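Local coordinates for protein membrane-bound lytic murein transglycosylase A (PDB 6QK4) that probably cleaves the beta-1,4 bond between MurNAc and GlcNAc in peptidoglycan as a lytic transglycosylase, leaving a 1,6-anhydro end on MurNAc, at residues E108-G113 with S172-L177; Y121-Y126 with D159-A164; M183-G188 with V240-M245. All blocks are in the same frame, centred on the assembly; numbering follows the deposited sequence.

Contact 1: E108-G113 with S172-L177; sequences EPLLHG and SGRVVL
Four backbone hydrogen bonds lace 108-113 to 172-177, the parallel pairing of strands 101-114 and 173-177 in the MltA-specific insert domain. L111 gives its N-H to R174 O at 3.0 Å, nearly along the C=O axis and close to straight (173°), and takes V176 N on its own O at 2.8 Å; R174 N to P109 O and G113 N to V176 O extend the ladder at either end. Between them CA-H groups also lean on carbonyls, L177 CA lying 3.1 Å from G113 O. L110 and R174, then H112 and V176, share one face of the sheet. L110 holds CG anti to its backbone N (chi1 175°), which sends CD1 into the angle between R174 CD and V176 CG2, 3.7 Å from each. Beside it the H112 ring runs alongside V176 and rests CD2 on V176 CB. On the other face V175 CG1 packs against G113 N (3.6 Å), where the glycine has no side chain. At the start of the pair the bent E108 chain swings its carboxylate over G173; E108 OE1 accepts from a water that also meets S172 OG. Farther out, R174 NH1 is held by D257 O, L324 backs L110 and R174, and helix 161-170, intervening in sequence, covers P109 and L111. E108 OE2 lies 4.2 Å from R174 NE, at the edge of the guanidinium but beyond salt-bridge range. With NE buried and lacking a hydrogen-bond partner, this nearby negative charge may still steady the arginine, while the backbone ladder carries the join.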
loop_
_atom_site.group_PDB
_atom_site.type_symbol
_atom_site.label_atom_id
_atom_site.label_comp_id
_atom_site.label_asym_id
_atom_site.label_seq_id
_atom_site.Cartn_x
_atom_site.Cartn_y
_atom_site.Cartn_z
ATOM N N GLU A 108 3.107 0.295 -3.277
ATOM C CA GLU A 108 3.359 1.031 -4.517
ATOM C C GLU A 108 4.216 0.188 -5.442
ATOM O O GLU A 108 5.344 -0.161 -5.082
ATOM C CB GLU A 108 4.051 2.330 -4.184
ATOM C CG GLU A 108 4.490 3.055 -5.454
ATOM C CD GLU A 108 3.418 3.964 -5.998
ATOM O OE1 GLU A 108 2.212 3.647 -5.806
ATOM O OE2 GLU A 108 3.797 4.997 -6.620
ATOM N N PRO A 109 3.724 -0.227 -6.624
ATOM C CA PRO A 109 4.572 -1.015 -7.521
ATOM C C PRO A 109 5.818 -0.230 -7.905
ATOM O O PRO A 109 5.771 0.987 -8.081
ATOM C CB PRO A 109 3.673 -1.241 -8.750
ATOM C CG PRO A 109 2.264 -1.140 -8.271
ATOM C CD PRO A 109 2.348 -0.052 -7.137
ATOM N N LEU A 110 6.943 -0.945 -8.000
ATOM C CA LEU A 110 8.189 -0.289 -8.390
ATOM C C LEU A 110 8.795 -1.135 -9.489
ATOM O O LEU A 110 9.171 -2.295 -9.261
ATOM C CB LEU A 110 9.142 -0.128 -7.206
ATOM C CG LEU A 110 10.499 0.444 -7.657
ATOM C CD1 LEU A 110 10.868 1.660 -6.882
ATOM C CD2 LEU A 110 11.517 -0.642 -7.472
ATOM N N LEU A 111 8.808 -0.593 -10.708
ATOM C CA LEU A 111 9.352 -1.293 -11.855
ATOM C C LEU A 111 10.659 -0.634 -12.287
ATOM O O LEU A 111 11.015 0.442 -11.836
ATOM C CB LEU A 111 8.356 -1.298 -13.031
ATOM C CG LEU A 111 7.086 -2.121 -12.721
ATOM C CD1 LEU A 111 6.101 -1.355 -11.884
ATOM C CD2 LEU A 111 6.423 -2.503 -14.086
ATOM N N HIS A 112 11.393 -1.308 -13.169
ATOM C CA HIS A 112 12.618 -0.744 -13.716
ATOM C C HIS A 112 12.496 -0.702 -15.228
ATOM O O HIS A 112 12.206 -1.714 -15.840
ATOM C CB HIS A 112 13.810 -1.588 -13.301
ATOM C CG HIS A 112 14.018 -1.581 -11.829
ATOM N ND1 HIS A 112 13.538 -2.576 -11.004
ATOM C CD2 HIS A 112 14.579 -0.649 -11.021
ATOM C CE1 HIS A 112 13.820 -2.266 -9.750
ATOM N NE2 HIS A 112 14.438 -1.098 -9.733
ATOM N N GLY A 113 12.720 0.459 -15.817
ATOM C CA GLY A 113 12.498 0.604 -17.231
ATOM C C GLY A 113 13.442 1.593 -17.887
ATOM O O GLY A 113 14.426 2.057 -17.286
ATOM N N SER A 172 -1.483 1.949 -11.136
ATOM C CA SER A 172 -0.569 3.058 -10.969
ATOM C C SER A 172 0.689 2.585 -10.252
ATOM O O SER A 172 0.682 1.560 -9.557
ATOM C CB SER A 172 -1.253 4.194 -10.196
ATOM O OG SER A 172 -1.513 3.798 -8.856
ATOM N N GLY A 173 1.773 3.340 -10.418
ATOM C CA GLY A 173 3.012 2.972 -9.738
ATOM C C GLY A 173 4.153 3.823 -10.248
ATOM O O GLY A 173 3.936 4.867 -10.868
ATOM N N ARG A 174 5.367 3.383 -9.976
ATOM C CA ARG A 174 6.521 4.189 -10.337
ATOM C C ARG A 174 7.524 3.332 -11.104
ATOM O O ARG A 174 7.671 2.134 -10.852
ATOM C CB ARG A 174 7.153 4.822 -9.083
ATOM C CG ARG A 174 8.574 4.476 -8.850
ATOM C CD ARG A 174 9.001 4.818 -7.439
ATOM N NE ARG A 174 7.991 5.505 -6.647
ATOM C CZ ARG A 174 8.298 6.198 -5.554
ATOM N NH1 ARG A 174 9.569 6.270 -5.165
ATOM N NH2 ARG A 174 7.352 6.809 -4.848
ATOM N N VAL A 175 8.188 3.944 -12.077
ATOM C CA VAL A 175 9.160 3.243 -12.912
ATOM C C VAL A 175 10.521 3.915 -12.721
ATOM O O VAL A 175 10.681 5.102 -13.032
ATOM C CB VAL A 175 8.747 3.259 -14.394
ATOM C CG1 VAL A 175 9.754 2.434 -15.213
ATOM C CG2 VAL A 175 7.339 2.660 -14.544
ATOM N N VAL A 176 11.475 3.173 -12.172
ATOM C CA VAL A 176 12.838 3.670 -12.037
ATOM C C VAL A 176 13.507 3.492 -13.392
ATOM O O VAL A 176 13.631 2.362 -13.865
ATOM C CB VAL A 176 13.594 2.907 -10.947
ATOM C CG1 VAL A 176 15.041 3.334 -10.936
ATOM C CG2 VAL A 176 12.932 3.155 -9.595
ATOM N N LEU A 177 13.888 4.604 -14.033
ATOM C CA LEU A 177 14.427 4.548 -15.396
ATOM C C LEU A 177 15.948 4.476 -15.398
ATOM O O LEU A 177 16.611 4.954 -14.470
ATOM C CB LEU A 177 14.009 5.759 -16.222
ATOM C CG LEU A 177 12.510 5.963 -16.428
ATOM C CD1 LEU A 177 12.241 7.338 -17.036
ATOM C CD2 LEU A 177 11.944 4.868 -17.309
HETATM O O HOH W 1 -0.548 2.919 -6.734
#

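Contact 2: Y121-Y126 with D159-A164; sequences YQYALY and DDPIEA
The Y123 ring is sandwiched. On one face lies P161, whose CD sits 3.7 Å from the ring centroid and 11° off the normal, a CH-pi contact almost over the middle; on the opposite face Q122 CB touches toward the rim. P161 runs alongside the tyrosine, pointing the same way, so CB also meets Y123 CD1 at 3.7 Å and CG lies against CE1. Y123 CG is anti to the carbonyl carbon (chi1 -53°), which lays the ring flat on the proline, while CD2 and CE2 approach the backbone of D160 and D159 obliquely. The second tyrosine, Y121, lies beside the D159 carboxylate with the two planes 24° apart, its CE1 3.9 Å from D159 OD1. Farther along the strand, L125 reaches CD2 to A164 CB, also at 3.9 Å, adding a small apolar touch on the first turn of the helix. That turn is fixed by D160 at the N-cap: its OD1 accepts from E163 N at 2.9 Å, a bond arriving from above the carboxylate plane, and weakly from I162 N. One carboxylate oxygen thus takes one good bond and one weak one, and its charge would suit the positive end of the helix dipole. D160 N, buried close to Y123 CD2, has no polar partner in the model. The arrangement seats the beginning of helix 161-170 against the Y123 and L125 side chains of strand 123-126. Strand 154-158 joins them: it pairs antiparallel with 123-126, where Q122 and Y123 both face V158 in a classic beta bulge, and runs on through D159 into the helix. I162 turns to helix 215-224, and D159 and E163 touch H112 and L111 of strand 101-114.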
loop_
_atom_site.group_PDB
_atom_site.type_symbol
_atom_site.label_atom_id
_atom_site.label_comp_id
_atom_site.label_asym_id
_atom_site.label_seq_id
_atom_site.Cartn_x
_atom_site.Cartn_y
_atom_site.Cartn_z
ATOM N N TYR A 121 15.115 -3.997 -21.143
ATOM C CA TYR A 121 13.870 -3.232 -21.163
ATOM C C TYR A 121 13.104 -3.563 -22.441
ATOM O O TYR A 121 13.185 -2.863 -23.448
ATOM C CB TYR A 121 14.196 -1.752 -21.047
ATOM C CG TYR A 121 15.054 -1.485 -19.845
ATOM C CD1 TYR A 121 14.557 -1.727 -18.576
ATOM C CD2 TYR A 121 16.364 -1.042 -19.971
ATOM C CE1 TYR A 121 15.314 -1.490 -17.443
ATOM C CE2 TYR A 121 17.143 -0.814 -18.835
ATOM C CZ TYR A 121 16.610 -1.037 -17.575
ATOM O OH TYR A 121 17.341 -0.805 -16.423
ATOM N N GLN A 122 12.321 -4.655 -22.406
ATOM C CA GLN A 122 11.703 -5.144 -23.643
ATOM C C GLN A 122 10.175 -5.233 -23.646
ATOM O O GLN A 122 9.603 -5.725 -24.638
ATOM C CB GLN A 122 12.256 -6.536 -24.012
ATOM C CG GLN A 122 13.772 -6.598 -24.236
ATOM C CD GLN A 122 14.258 -5.822 -25.481
ATOM O OE1 GLN A 122 13.553 -5.746 -26.509
ATOM N NE2 GLN A 122 15.463 -5.216 -25.368
ATOM N N TYR A 123 9.496 -4.784 -22.586
ATOM C CA TYR A 123 8.059 -4.993 -22.406
ATOM C C TYR A 123 7.397 -3.647 -22.180
ATOM O O TYR A 123 7.665 -3.012 -21.169
ATOM C CB TYR A 123 7.802 -5.911 -21.205
ATOM C CG TYR A 123 8.598 -7.177 -21.324
ATOM C CD1 TYR A 123 8.132 -8.218 -22.089
ATOM C CD2 TYR A 123 9.828 -7.318 -20.691
ATOM C CE1 TYR A 123 8.853 -9.385 -22.207
ATOM C CE2 TYR A 123 10.586 -8.488 -20.844
ATOM C CZ TYR A 123 10.077 -9.504 -21.573
ATOM O OH TYR A 123 10.806 -10.679 -21.692
ATOM N N ALA A 124 6.515 -3.229 -23.087
ATOM C CA ALA A 124 6.010 -1.856 -23.057
ATOM C C ALA A 124 4.831 -1.681 -22.109
ATOM O O ALA A 124 3.976 -2.563 -22.008
ATOM C CB ALA A 124 5.545 -1.425 -24.450
ATOM N N LEU A 125 4.779 -0.528 -21.450
ATOM C CA LEU A 125 3.530 0.042 -20.955
ATOM C C LEU A 125 2.977 0.980 -22.035
ATOM O O LEU A 125 3.733 1.690 -22.699
ATOM C CB LEU A 125 3.754 0.807 -19.640
ATOM C CG LEU A 125 4.540 0.061 -18.554
ATOM C CD1 LEU A 125 4.659 0.940 -17.255
ATOM C CD2 LEU A 125 3.883 -1.279 -18.274
ATOM N N TYR A 126 1.651 1.018 -22.188
ATOM C CA TYR A 126 1.027 1.782 -23.277
ATOM C C TYR A 126 0.128 2.904 -22.792
ATOM O O TYR A 126 -0.603 2.738 -21.804
ATOM C CB TYR A 126 0.182 0.861 -24.141
ATOM C CG TYR A 126 0.974 -0.187 -24.816
ATOM C CD1 TYR A 126 1.521 0.041 -26.093
ATOM C CD2 TYR A 126 1.159 -1.424 -24.229
ATOM C CE1 TYR A 126 2.239 -0.934 -26.735
ATOM C CE2 TYR A 126 1.896 -2.392 -24.879
ATOM C CZ TYR A 126 2.430 -2.129 -26.119
ATOM O OH TYR A 126 3.171 -3.121 -26.726
ATOM N N ASP A 159 11.244 -4.125 -17.489
ATOM C CA ASP A 159 12.163 -5.222 -17.215
ATOM C C ASP A 159 11.518 -6.588 -17.300
ATOM O O ASP A 159 12.204 -7.594 -17.532
ATOM C CB ASP A 159 12.614 -5.067 -15.745
ATOM C CG ASP A 159 14.041 -5.131 -15.605
ATOM O OD1 ASP A 159 14.685 -5.275 -16.663
ATOM O OD2 ASP A 159 14.519 -5.072 -14.474
ATOM N N ASP A 160 10.212 -6.649 -17.051
ATOM C CA ASP A 160 9.594 -7.905 -16.705
ATOM C C ASP A 160 8.126 -7.844 -17.123
ATOM O O ASP A 160 7.443 -6.857 -16.794
ATOM C CB ASP A 160 9.715 -8.129 -15.198
ATOM C CG ASP A 160 9.267 -9.496 -14.786
ATOM O OD1 ASP A 160 8.059 -9.764 -14.864
ATOM O OD2 ASP A 160 10.141 -10.309 -14.424
ATOM N N PRO A 161 7.607 -8.866 -17.805
ATOM C CA PRO A 161 6.216 -8.793 -18.302
ATOM C C PRO A 161 5.231 -9.119 -17.186
ATOM O O PRO A 161 4.087 -8.647 -17.227
ATOM C CB PRO A 161 6.189 -9.827 -19.443
ATOM C CG PRO A 161 7.223 -10.826 -19.058
ATOM C CD PRO A 161 8.331 -10.026 -18.341
ATOM N N ILE A 162 5.680 -9.888 -16.187
ATOM C CA ILE A 162 4.848 -10.181 -15.012
ATOM C C ILE A 162 4.683 -8.939 -14.143
ATOM O O ILE A 162 3.572 -8.618 -13.700
ATOM C CB ILE A 162 5.427 -11.351 -14.184
ATOM C CG1 ILE A 162 5.666 -12.593 -15.052
ATOM C CG2 ILE A 162 4.526 -11.659 -12.968
ATOM C CD1 ILE A 162 4.408 -13.274 -15.499
ATOM N N GLU A 163 5.772 -8.196 -13.902
ATOM C CA GLU A 163 5.638 -6.911 -13.220
ATOM C C GLU A 163 4.730 -5.941 -13.974
ATOM O O GLU A 163 3.962 -5.205 -13.349
ATOM C CB GLU A 163 7.007 -6.275 -13.000
ATOM C CG GLU A 163 7.924 -7.146 -12.170
ATOM C CD GLU A 163 9.283 -6.526 -11.874
ATOM O OE1 GLU A 163 9.425 -5.297 -11.930
ATOM O OE2 GLU A 163 10.219 -7.305 -11.557
ATOM N N ALA A 164 4.852 -5.872 -15.309
ATOM C CA ALA A 164 3.975 -5.006 -16.090
ATOM C C ALA A 164 2.514 -5.393 -15.892
ATOM O O ALA A 164 1.642 -4.536 -15.719
ATOM C CB ALA A 164 4.345 -5.106 -17.586
#

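Contact 3: M183-G188 with V240-M245; sequences MRVGYG and VFFREM
Two antiparallel strands, 183-188 and 240-244, pair edge to edge within the MltA-specific insert domain, twisting strongly as they go. At the centre G186 and R243 form a hydrogen-bonded pair: G186 N gives to R243 O at 2.8 Å nearly along the C=O axis, and R243 N returns to G186 O at 2.9 Å from above the carbonyl plane. M245 N to R184 O continues the ladder, and a water accepting from R184 N and donating to M245 O closes the next step. At the other end G188 N still reaches F241 O, but the bond is more bent (135°), F241 O being met from well above its carbonyl plane. Glycines make room in two ways: M245, bent at chi2 and chi3, folds over G186 with CG 3.6 Å from G186 N, and G188 presses its backbone against F242, the CA atoms 3.9 Å apart. R243, extended from CG to NE, brings NH1 to Y187 O for a weak bond at the edge of its guanidinium. On the face of V185 and E244, the straight M183 chain crosses E244 at about a right angle, its CE 3.3 Å from E244 CB, a tight fit. V185 CG2, in the crowded position between N and carbonyl carbon, meets F242 CD1 at 3.9 Å. That same ring turns its edge to G186 O. Strand 173-177 hydrogen-bonds to the far edge of 183-188 through V175 and G173, while F242 has a backbone hydrogen bond with Y126 of strand 123-126. V185 and F242 both pack on L167 of helix 161-170 and on L155 of strand 154-158, and F241 makes edge-to-face contacts with W128 and F239.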
loop_
_atom_site.group_PDB
_atom_site.type_symbol
_atom_site.label_atom_id
_atom_site.label_comp_id
_atom_site.label_asym_id
_atom_site.label_seq_id
_atom_site.Cartn_x
_atom_site.Cartn_y
_atom_site.Cartn_z
ATOM N N MET A 183 9.786 7.795 -13.261
ATOM C CA MET A 183 8.553 8.164 -13.938
ATOM C C MET A 183 7.380 7.622 -13.143
ATOM O O MET A 183 7.296 6.407 -12.935
ATOM C CB MET A 183 8.540 7.584 -15.349
ATOM C CG MET A 183 7.327 7.965 -16.096
ATOM S SD MET A 183 7.155 7.079 -17.645
ATOM C CE MET A 183 5.592 7.718 -18.045
ATOM N N ARG A 184 6.466 8.496 -12.715
ATOM C CA ARG A 184 5.231 8.019 -12.086
ATOM C C ARG A 184 4.157 7.813 -13.151
ATOM O O ARG A 184 3.973 8.653 -14.034
ATOM C CB ARG A 184 4.743 8.992 -11.009
ATOM C CG ARG A 184 5.838 9.268 -10.018
ATOM C CD ARG A 184 5.403 9.289 -8.546
ATOM N NE ARG A 184 6.552 9.187 -7.622
ATOM C CZ ARG A 184 7.647 9.955 -7.667
ATOM N NH1 ARG A 184 7.768 10.928 -8.572
ATOM N NH2 ARG A 184 8.620 9.769 -6.789
ATOM N N VAL A 185 3.475 6.681 -13.091
ATOM C CA VAL A 185 2.410 6.395 -14.043
ATOM C C VAL A 185 1.127 6.225 -13.259
ATOM O O VAL A 185 1.151 5.738 -12.125
ATOM C CB VAL A 185 2.709 5.144 -14.877
ATOM C CG1 VAL A 185 3.987 5.314 -15.690
ATOM C CG2 VAL A 185 2.757 3.878 -14.009
ATOM N N GLY A 186 0.013 6.662 -13.856
ATOM C CA GLY A 186 -1.305 6.500 -13.279
ATOM C C GLY A 186 -2.304 5.991 -14.303
ATOM O O GLY A 186 -1.923 5.641 -15.429
ATOM N N TYR A 187 -3.576 5.950 -13.925
ATOM C CA TYR A 187 -4.576 5.193 -14.666
ATOM C C TYR A 187 -4.941 5.935 -15.942
ATOM O O TYR A 187 -5.190 7.137 -15.917
ATOM C CB TYR A 187 -5.806 4.955 -13.788
ATOM C CG TYR A 187 -6.986 4.281 -14.477
ATOM C CD1 TYR A 187 -7.110 2.875 -14.514
ATOM C CD2 TYR A 187 -7.983 5.048 -15.097
ATOM C CE1 TYR A 187 -8.202 2.263 -15.139
ATOM C CE2 TYR A 187 -9.082 4.439 -15.735
ATOM C CZ TYR A 187 -9.178 3.058 -15.749
ATOM O OH TYR A 187 -10.258 2.471 -16.367
ATOM N N GLY A 188 -4.929 5.216 -17.058
ATOM C CA GLY A 188 -5.087 5.802 -18.366
ATOM C C GLY A 188 -6.200 5.152 -19.153
ATOM O O GLY A 188 -6.330 5.426 -20.347
ATOM N N VAL A 240 -5.006 -2.645 -19.296
ATOM C CA VAL A 240 -5.031 -1.332 -18.670
ATOM C C VAL A 240 -3.970 -0.450 -19.300
ATOM O O VAL A 240 -2.842 -0.892 -19.537
ATOM C CB VAL A 240 -4.817 -1.484 -17.152
ATOM C CG1 VAL A 240 -4.625 -0.123 -16.453
ATOM C CG2 VAL A 240 -5.949 -2.327 -16.548
ATOM N N PHE A 241 -4.339 0.803 -19.576
ATOM C CA PHE A 241 -3.475 1.814 -20.151
ATOM C C PHE A 241 -3.042 2.784 -19.067
ATOM O O PHE A 241 -3.611 2.816 -17.978
ATOM C CB PHE A 241 -4.192 2.577 -21.249
ATOM C CG PHE A 241 -4.676 1.690 -22.354
ATOM C CD1 PHE A 241 -3.805 1.311 -23.355
ATOM C CD2 PHE A 241 -5.971 1.197 -22.339
ATOM C CE1 PHE A 241 -4.239 0.473 -24.400
ATOM C CE2 PHE A 241 -6.417 0.368 -23.352
ATOM C CZ PHE A 241 -5.549 0.007 -24.389
ATOM N N PHE A 242 -2.036 3.578 -19.389
ATOM C CA PHE A 242 -1.399 4.445 -18.402
ATOM C C PHE A 242 -1.225 5.857 -18.941
ATOM O O PHE A 242 -1.169 6.094 -20.151
ATOM C CB PHE A 242 -0.019 3.904 -18.000
ATOM C CG PHE A 242 -0.093 2.580 -17.325
ATOM C CD1 PHE A 242 -0.378 2.516 -15.958
ATOM C CD2 PHE A 242 0.084 1.404 -18.031
ATOM C CE1 PHE A 242 -0.478 1.253 -15.310
ATOM C CE2 PHE A 242 -0.004 0.139 -17.404
ATOM C CZ PHE A 242 -0.284 0.066 -16.055
ATOM N N ARG A 243 -1.109 6.795 -18.005
ATOM C CA ARG A 243 -0.708 8.157 -18.285
ATOM C C ARG A 243 0.488 8.481 -17.395
ATOM O O ARG A 243 0.583 7.982 -16.269
ATOM C CB ARG A 243 -1.893 9.124 -18.054
ATOM C CG ARG A 243 -1.943 9.821 -16.706
ATOM C CD ARG A 243 -3.231 10.657 -16.564
ATOM N NE ARG A 243 -3.364 11.317 -15.259
ATOM C CZ ARG A 243 -4.202 10.928 -14.300
ATOM N NH1 ARG A 243 -4.976 9.867 -14.488
ATOM N NH2 ARG A 243 -4.260 11.591 -13.150
ATOM N N GLU A 244 1.431 9.264 -17.932
ATOM C CA GLU A 244 2.515 9.806 -17.119
ATOM C C GLU A 244 1.985 10.911 -16.230
ATOM O O GLU A 244 1.233 11.784 -16.680
ATOM C CB GLU A 244 3.640 10.377 -17.984
ATOM C CG GLU A 244 4.771 11.013 -17.144
ATOM C CD GLU A 244 6.114 11.090 -17.880
ATOM O OE1 GLU A 244 6.130 11.050 -19.125
ATOM O OE2 GLU A 244 7.165 11.169 -17.207
ATOM N N MET A 245 2.411 10.878 -14.958
ATOM C CA MET A 245 1.997 11.766 -13.896
ATOM C C MET A 245 2.970 12.936 -13.754
ATOM O O MET A 245 4.161 12.821 -14.086
ATOM C CB MET A 245 1.903 10.999 -12.575
ATOM C CG MET A 245 0.854 9.883 -12.547
ATOM S SD MET A 245 -0.807 10.458 -13.019
ATOM C CE MET A 245 -1.365 11.169 -11.447
HETATM O O HOH W 2 6.580 11.278 -13.579
#

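How the contacts relate
All three contacts lie within the MltA-specific insert domain, on the same side of the chain's centre. The centres of contacts 1 and 2 are about 10 Å apart, as are those of contacts 1 and 3; contacts 2 and 3 are about 14 Å apart. Along the chain, contact 2 falls between the two segments of contact 1, and contact 3 opens after both have closed. Neighbouring strands 173-177 and 182-190 join contact 1 to contact 3, and a backbone link between strands 123-126 and 240-244 joins contact 2 to contact 3. Together the contacts connect strands from the early and late parts of the insert with helix 161-170.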